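Local coordinates for Tlr1789 protein (PDB 2X8X), which probably takes part in inserting or translocating proteins at the cyanobacterial outer membrane, its N-terminal POTRA region, the piece described here, likely serving as chaperone-like docking modules, at residues 8-13 with 25-30; 45-50 with 69-74. All blocks are in the same frame, centred on the assembly; numbering follows the deposited sequence.

Contact 1: residues 8-13 with 25-30; sequences AEVVVE and QVISTR
Val-10 carries the strand's side of this contact, its two methyls fitting against the loop that follows the first helix. CG1 meets the end of the Ile-27 side chain tip to tip, with Ile-27 CD1 3.9 Å away. CG2 is turned mostly to the backbone, 3.7 Å from Thr-29 O and 3.8 Å from Arg-30 C. The rotation of the valine makes this division possible: CG1 lies opposite the backbone N (chi1 179°), leaving CG2 on the N side, and while CG1 points mainly to the isoleucine it still has Thr-29 O 4.0 Å away. Ile-27 reaches back with CG1 held between its own N and carbonyl carbon (chi1 68°) and an extended chi2, which carries CD1 forward to the strand. Both segments belong to the first of three POTRA modules, whose beta-alpha-alpha-beta-beta order sets two helices against one face of a sheet; here the opening strand meets the chain just as it leaves the first helix, Ile-27 being the first residue with non-helical backbone angles. The methyls of Val-10 and Thr-29 lie about 4.3 Å apart, Val-10 CG2 to Thr-29 CG2, while the threonine hydroxyl is engaged with Asp-43 of the second helix. Thr-29 O is buried with no hydrogen-bonding partner in the model, so its neighbour Val-10 CG2 covers a polar atom without satisfying it. Arg-30 adds mainly backbone to the contact. Its guanidinium folds back toward the helix end, where Gln-25 O lies in plane at its edge and NH1 is hydrogen-bonded to Tyr-24 O. Tyr-24 also ties the helix to the strand, for its hydroxyl is hydrogen-bonded to Val-10 O.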
loop_
_atom_site.group_PDB
_atom_site.type_symbol
_atom_site.label_atom_id
_atom_site.label_comp_id
_atom_site.label_asym_id
_atom_site.label_seq_id
_atom_site.Cartn_x
_atom_site.Cartn_y
_atom_site.Cartn_z
ATOM N N ALA A 8 -6.795 -37.921 18.982
ATOM C CA ALA A 8 -5.704 -38.487 19.820
ATOM C C ALA A 8 -4.395 -37.686 19.850
ATOM O O ALA A 8 -3.701 -37.663 20.885
ATOM C CB ALA A 8 -5.405 -39.920 19.424
ATOM N N GLU A 9 -4.012 -37.074 18.713
ATOM C CA GLU A 9 -2.803 -36.226 18.671
ATOM C C GLU A 9 -2.984 -35.122 17.662
ATOM O O GLU A 9 -3.758 -35.222 16.696
ATOM C CB GLU A 9 -1.461 -36.999 18.448
ATOM C CG GLU A 9 -1.238 -37.609 17.058
ATOM C CD GLU A 9 -0.043 -38.648 16.973
ATOM O OE1 GLU A 9 1.126 -38.190 16.904
ATOM O OE2 GLU A 9 -0.264 -39.910 16.959
ATOM N N VAL A 10 -2.248 -34.061 17.933
ATOM C CA VAL A 10 -2.245 -32.906 17.064
ATOM C C VAL A 10 -0.774 -32.707 16.748
ATOM O O VAL A 10 0.067 -32.685 17.653
ATOM C CB VAL A 10 -2.913 -31.669 17.760
ATOM C CG1 VAL A 10 -2.887 -30.416 16.830
ATOM C CG2 VAL A 10 -4.347 -31.986 18.105
ATOM N N VAL A 11 -0.445 -32.653 15.457
ATOM C CA VAL A 11 0.911 -32.260 15.082
ATOM C C VAL A 11 0.893 -31.024 14.165
ATOM O O VAL A 11 -0.034 -30.805 13.375
ATOM C CB VAL A 11 1.727 -33.470 14.492
ATOM C CG1 VAL A 11 0.878 -34.219 13.433
ATOM C CG2 VAL A 11 3.130 -33.027 13.943
ATOM N N VAL A 12 1.907 -30.190 14.316
ATOM C CA VAL A 12 2.107 -29.071 13.383
ATOM C C VAL A 12 3.325 -29.374 12.500
ATOM O O VAL A 12 4.404 -29.637 13.036
ATOM C CB VAL A 12 2.304 -27.764 14.184
ATOM C CG1 VAL A 12 2.806 -26.615 13.280
ATOM C CG2 VAL A 12 1.015 -27.384 14.895
ATOM N N GLU A 13 3.149 -29.380 11.169
ATOM C CA GLU A 13 4.259 -29.574 10.223
ATOM C C GLU A 13 4.548 -28.339 9.375
ATOM O O GLU A 13 3.632 -27.755 8.799
ATOM C CB GLU A 13 3.947 -30.683 9.224
ATOM C CG GLU A 13 3.958 -32.080 9.798
ATOM C CD GLU A 13 3.889 -33.110 8.680
ATOM O OE1 GLU A 13 3.952 -32.661 7.483
ATOM O OE2 GLU A 13 3.757 -34.333 9.005
ATOM N N GLN A 25 -0.960 -22.316 20.092
ATOM C CA GLN A 25 -1.608 -21.281 20.892
ATOM C C GLN A 25 -2.939 -20.879 20.237
ATOM O O GLN A 25 -3.883 -20.637 20.918
ATOM C CB GLN A 25 -0.621 -20.111 20.923
ATOM C CG GLN A 25 -0.833 -18.876 21.808
ATOM C CD GLN A 25 0.524 -18.099 22.067
ATOM O OE1 GLN A 25 1.381 -17.990 21.173
ATOM N NE2 GLN A 25 0.699 -17.563 23.295
ATOM N N VAL A 26 -3.022 -20.825 18.902
ATOM C CA VAL A 26 -4.188 -20.207 18.246
ATOM C C VAL A 26 -5.289 -21.214 17.861
ATOM O O VAL A 26 -6.412 -20.844 17.632
ATOM C CB VAL A 26 -3.788 -19.339 17.000
ATOM C CG1 VAL A 26 -2.703 -18.322 17.342
ATOM C CG2 VAL A 26 -3.273 -20.185 15.922
ATOM N N ILE A 27 -4.971 -22.482 17.787
ATOM C CA ILE A 27 -5.992 -23.482 17.411
ATOM C C ILE A 27 -6.752 -23.928 18.662
ATOM O O ILE A 27 -6.262 -23.752 19.787
ATOM C CB ILE A 27 -5.383 -24.724 16.704
ATOM C CG1 ILE A 27 -4.543 -25.528 17.709
ATOM C CG2 ILE A 27 -4.663 -24.268 15.356
ATOM C CD1 ILE A 27 -3.606 -26.623 17.147
ATOM N N SER A 28 -7.946 -24.478 18.486
ATOM C CA SER A 28 -8.640 -24.966 19.650
ATOM C C SER A 28 -8.559 -26.483 19.722
ATOM O O SER A 28 -8.859 -27.046 20.754
ATOM C CB SER A 28 -10.096 -24.472 19.674
ATOM O OG SER A 28 -10.752 -24.911 18.472
ATOM N N THR A 29 -8.193 -27.142 18.621
ATOM C CA THR A 29 -8.152 -28.604 18.593
ATOM C C THR A 29 -6.922 -29.105 19.363
ATOM O O THR A 29 -5.763 -28.707 19.084
ATOM C CB THR A 29 -8.232 -29.180 17.139
ATOM O OG1 THR A 29 -9.371 -28.610 16.444
ATOM C CG2 THR A 29 -8.396 -30.696 17.205
ATOM N N ARG A 30 -7.210 -29.938 20.362
ATOM C CA ARG A 30 -6.248 -30.572 21.265
ATOM C C ARG A 30 -6.427 -32.101 21.233
ATOM O O ARG A 30 -7.481 -32.590 20.850
ATOM C CB ARG A 30 -6.468 -30.124 22.741
ATOM C CG ARG A 30 -6.581 -28.585 23.031
ATOM C CD ARG A 30 -5.222 -27.877 22.927
ATOM N NE ARG A 30 -5.348 -26.410 22.840
ATOM C CZ ARG A 30 -4.561 -25.606 22.104
ATOM N NH1 ARG A 30 -3.566 -26.119 21.346
ATOM N NH2 ARG A 30 -4.785 -24.273 22.115
#

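Contact 2: residues 45-50 with 69-74; sequences NAIFAT and ITFVVR
The C-terminal part of helix 37-48 lies over strand 66-75, with closest CA atoms, those of Ile-47 and Val-73, 8.7 Å apart, a gap bridged by side chains. Ile-47 fills it with both branches. Its CD1 lies 3.8 Å from Phe-71 CD2 and 4.1 Å from Phe-71 CG, meeting the ring obliquely, while CG2 approaches Val-73 CG2 at 4.0 Å. With CG1 anti to the carbonyl carbon (chi1 -63°) and chi2 extended, the isoleucine sends its long arm to the phenylalanine and its short one to the valine, two residues on along the strand. Within the strand, Ile-69 CG2 sits 3.7 Å above one face of the Phe-71 ring, offset toward its rim. The carbonyl oxygen of Ile-47 takes two bonds from Thr-50: Thr-50 OG1 donates to Ile-47 O at 2.7 Å in the carbonyl plane, and Thr-50 N donates to Ile-47 O at 3.2 Å. Ile-47 also packs on Val-23 and Val-26 of helix 17-26 and on Phe-53 of strand 53-63, while Phe-71 touches Val-10 of strand 5-13, placing this contact between the two helices and the sheet of the first POTRA module.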
loop_
_atom_site.group_PDB
_atom_site.type_symbol
_atom_site.label_atom_id
_atom_site.label_comp_id
_atom_site.label_asym_id
_atom_site.label_seq_id
_atom_site.Cartn_x
_atom_site.Cartn_y
_atom_site.Cartn_z
ATOM N N ASN A 45 -8.377 -21.132 9.587
ATOM C CA ASN A 45 -8.607 -19.658 9.513
ATOM C C ASN A 45 -7.813 -18.905 10.570
ATOM O O ASN A 45 -7.177 -17.903 10.287
ATOM C CB ASN A 45 -10.054 -19.300 9.751
ATOM C CG ASN A 45 -10.979 -19.792 8.707
ATOM O OD1 ASN A 45 -12.200 -19.818 8.936
ATOM N ND2 ASN A 45 -10.467 -20.157 7.559
ATOM N N ALA A 46 -7.873 -19.346 11.823
ATOM C CA ALA A 46 -7.098 -18.681 12.915
ATOM C C ALA A 46 -5.608 -18.675 12.712
ATOM O O ALA A 46 -4.937 -17.689 13.025
ATOM C CB ALA A 46 -7.444 -19.314 14.304
ATOM N N ILE A 47 -5.070 -19.778 12.223
ATOM C CA ILE A 47 -3.661 -19.823 11.907
ATOM C C ILE A 47 -3.324 -18.899 10.760
ATOM O O ILE A 47 -2.292 -18.173 10.769
ATOM C CB ILE A 47 -3.257 -21.273 11.526
ATOM C CG1 ILE A 47 -3.454 -22.222 12.722
ATOM C CG2 ILE A 47 -1.826 -21.275 11.091
ATOM C CD1 ILE A 47 -3.439 -23.739 12.327
ATOM N N PHE A 48 -4.166 -18.905 9.742
ATOM C CA PHE A 48 -3.905 -17.984 8.639
ATOM C C PHE A 48 -3.972 -16.518 9.103
ATOM O O PHE A 48 -3.141 -15.702 8.651
ATOM C CB PHE A 48 -4.843 -18.269 7.471
ATOM C CG PHE A 48 -4.363 -17.702 6.185
ATOM C CD1 PHE A 48 -3.481 -18.423 5.379
ATOM C CD2 PHE A 48 -4.808 -16.468 5.766
ATOM C CE1 PHE A 48 -3.028 -17.867 4.156
ATOM C CE2 PHE A 48 -4.317 -15.851 4.589
ATOM C CZ PHE A 48 -3.443 -16.610 3.754
ATOM N N ALA A 49 -4.935 -16.175 9.997
ATOM C CA ALA A 49 -5.087 -14.804 10.465
ATOM C C ALA A 49 -3.866 -14.293 11.220
ATOM O O ALA A 49 -3.792 -13.088 11.465
ATOM C CB ALA A 49 -6.284 -14.627 11.365
ATOM N N THR A 50 -2.919 -15.147 11.566
ATOM C CA THR A 50 -1.734 -14.647 12.317
ATOM C C THR A 50 -0.839 -13.828 11.362
ATOM O O THR A 50 -0.078 -13.004 11.816
ATOM C CB THR A 50 -0.885 -15.756 12.893
ATOM O OG1 THR A 50 -0.407 -16.582 11.808
ATOM C CG2 THR A 50 -1.676 -16.577 14.033
ATOM N N ILE A 69 -4.674 -35.109 14.004
ATOM C CA ILE A 69 -4.796 -33.926 13.112
ATOM C C ILE A 69 -3.408 -33.381 12.860
ATOM O O ILE A 69 -2.649 -33.059 13.830
ATOM C CB ILE A 69 -5.773 -32.777 13.619
ATOM C CG1 ILE A 69 -7.169 -33.358 13.841
ATOM C CG2 ILE A 69 -5.893 -31.705 12.526
ATOM C CD1 ILE A 69 -7.754 -33.925 12.546
ATOM N N THR A 70 -3.054 -33.339 11.564
ATOM C CA THR A 70 -1.847 -32.678 11.154
ATOM C C THR A 70 -2.228 -31.319 10.501
ATOM O O THR A 70 -2.957 -31.263 9.482
ATOM C CB THR A 70 -0.974 -33.564 10.167
ATOM O OG1 THR A 70 -0.649 -34.827 10.797
ATOM C CG2 THR A 70 0.321 -32.861 9.815
ATOM N N PHE A 71 -1.723 -30.245 11.101
ATOM C CA PHE A 71 -1.820 -28.938 10.491
ATOM C C PHE A 71 -0.610 -28.686 9.590
ATOM O O PHE A 71 0.474 -28.484 10.093
ATOM C CB PHE A 71 -1.961 -27.892 11.585
ATOM C CG PHE A 71 -3.333 -27.867 12.173
ATOM C CD1 PHE A 71 -3.596 -28.431 13.427
ATOM C CD2 PHE A 71 -4.394 -27.289 11.443
ATOM C CE1 PHE A 71 -4.917 -28.386 13.948
ATOM C CE2 PHE A 71 -5.679 -27.240 11.927
ATOM C CZ PHE A 71 -5.944 -27.772 13.222
ATOM N N VAL A 72 -0.793 -28.705 8.275
ATOM C CA VAL A 72 0.379 -28.435 7.405
ATOM C C VAL A 72 0.408 -26.940 7.040
ATOM O O VAL A 72 -0.532 -26.437 6.456
ATOM C CB VAL A 72 0.372 -29.277 6.103
ATOM C CG1 VAL A 72 1.760 -29.187 5.398
ATOM C CG2 VAL A 72 0.054 -30.754 6.429
ATOM N N VAL A 73 1.530 -26.303 7.352
ATOM C CA VAL A 73 1.686 -24.890 7.309
ATOM C C VAL A 73 2.902 -24.611 6.422
ATOM O O VAL A 73 3.841 -25.410 6.422
ATOM C CB VAL A 73 1.881 -24.538 8.760
ATOM C CG1 VAL A 73 3.171 -23.898 9.112
ATOM C CG2 VAL A 73 0.602 -24.011 9.383
ATOM N N ARG A 74 2.843 -23.511 5.631
ATOM C CA ARG A 74 3.901 -23.092 4.695
ATOM C C ARG A 74 4.065 -21.590 5.014
ATOM O O ARG A 74 3.201 -20.788 4.660
ATOM C CB ARG A 74 3.454 -23.304 3.224
ATOM C CG ARG A 74 4.546 -23.004 2.222
ATOM C CD ARG A 74 4.065 -23.315 0.761
ATOM N NE ARG A 74 4.377 -22.045 0.183
ATOM C CZ ARG A 74 3.579 -21.210 -0.463
ATOM N NH1 ARG A 74 2.353 -21.532 -0.863
ATOM N NH2 ARG A 74 4.109 -20.054 -0.770
#

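In the fold
Contacts 1 and 2 set the loop after helix 17-26 and helix 37-48, respectively, against neighbouring parallel strands of one sheet: 8-13 meets the loop, and 69-74 the C-terminal part of the second helix. The strands are tied by backbone hydrogen bonds, Val-11 N to Ile-69 O and Glu-9 O to Ile-69 N, and Ile-27 packs on Ile-47, so the apolar layer is continuous across centres about 10 Å apart. Contact 2 is the more deeply buried, all three residues that touch lying in the core. Contact 1, partly buried, mixes methyl packing with backbone, including the buried Thr-29 O, while the pairs that touch in contact 2 are all hydrocarbon.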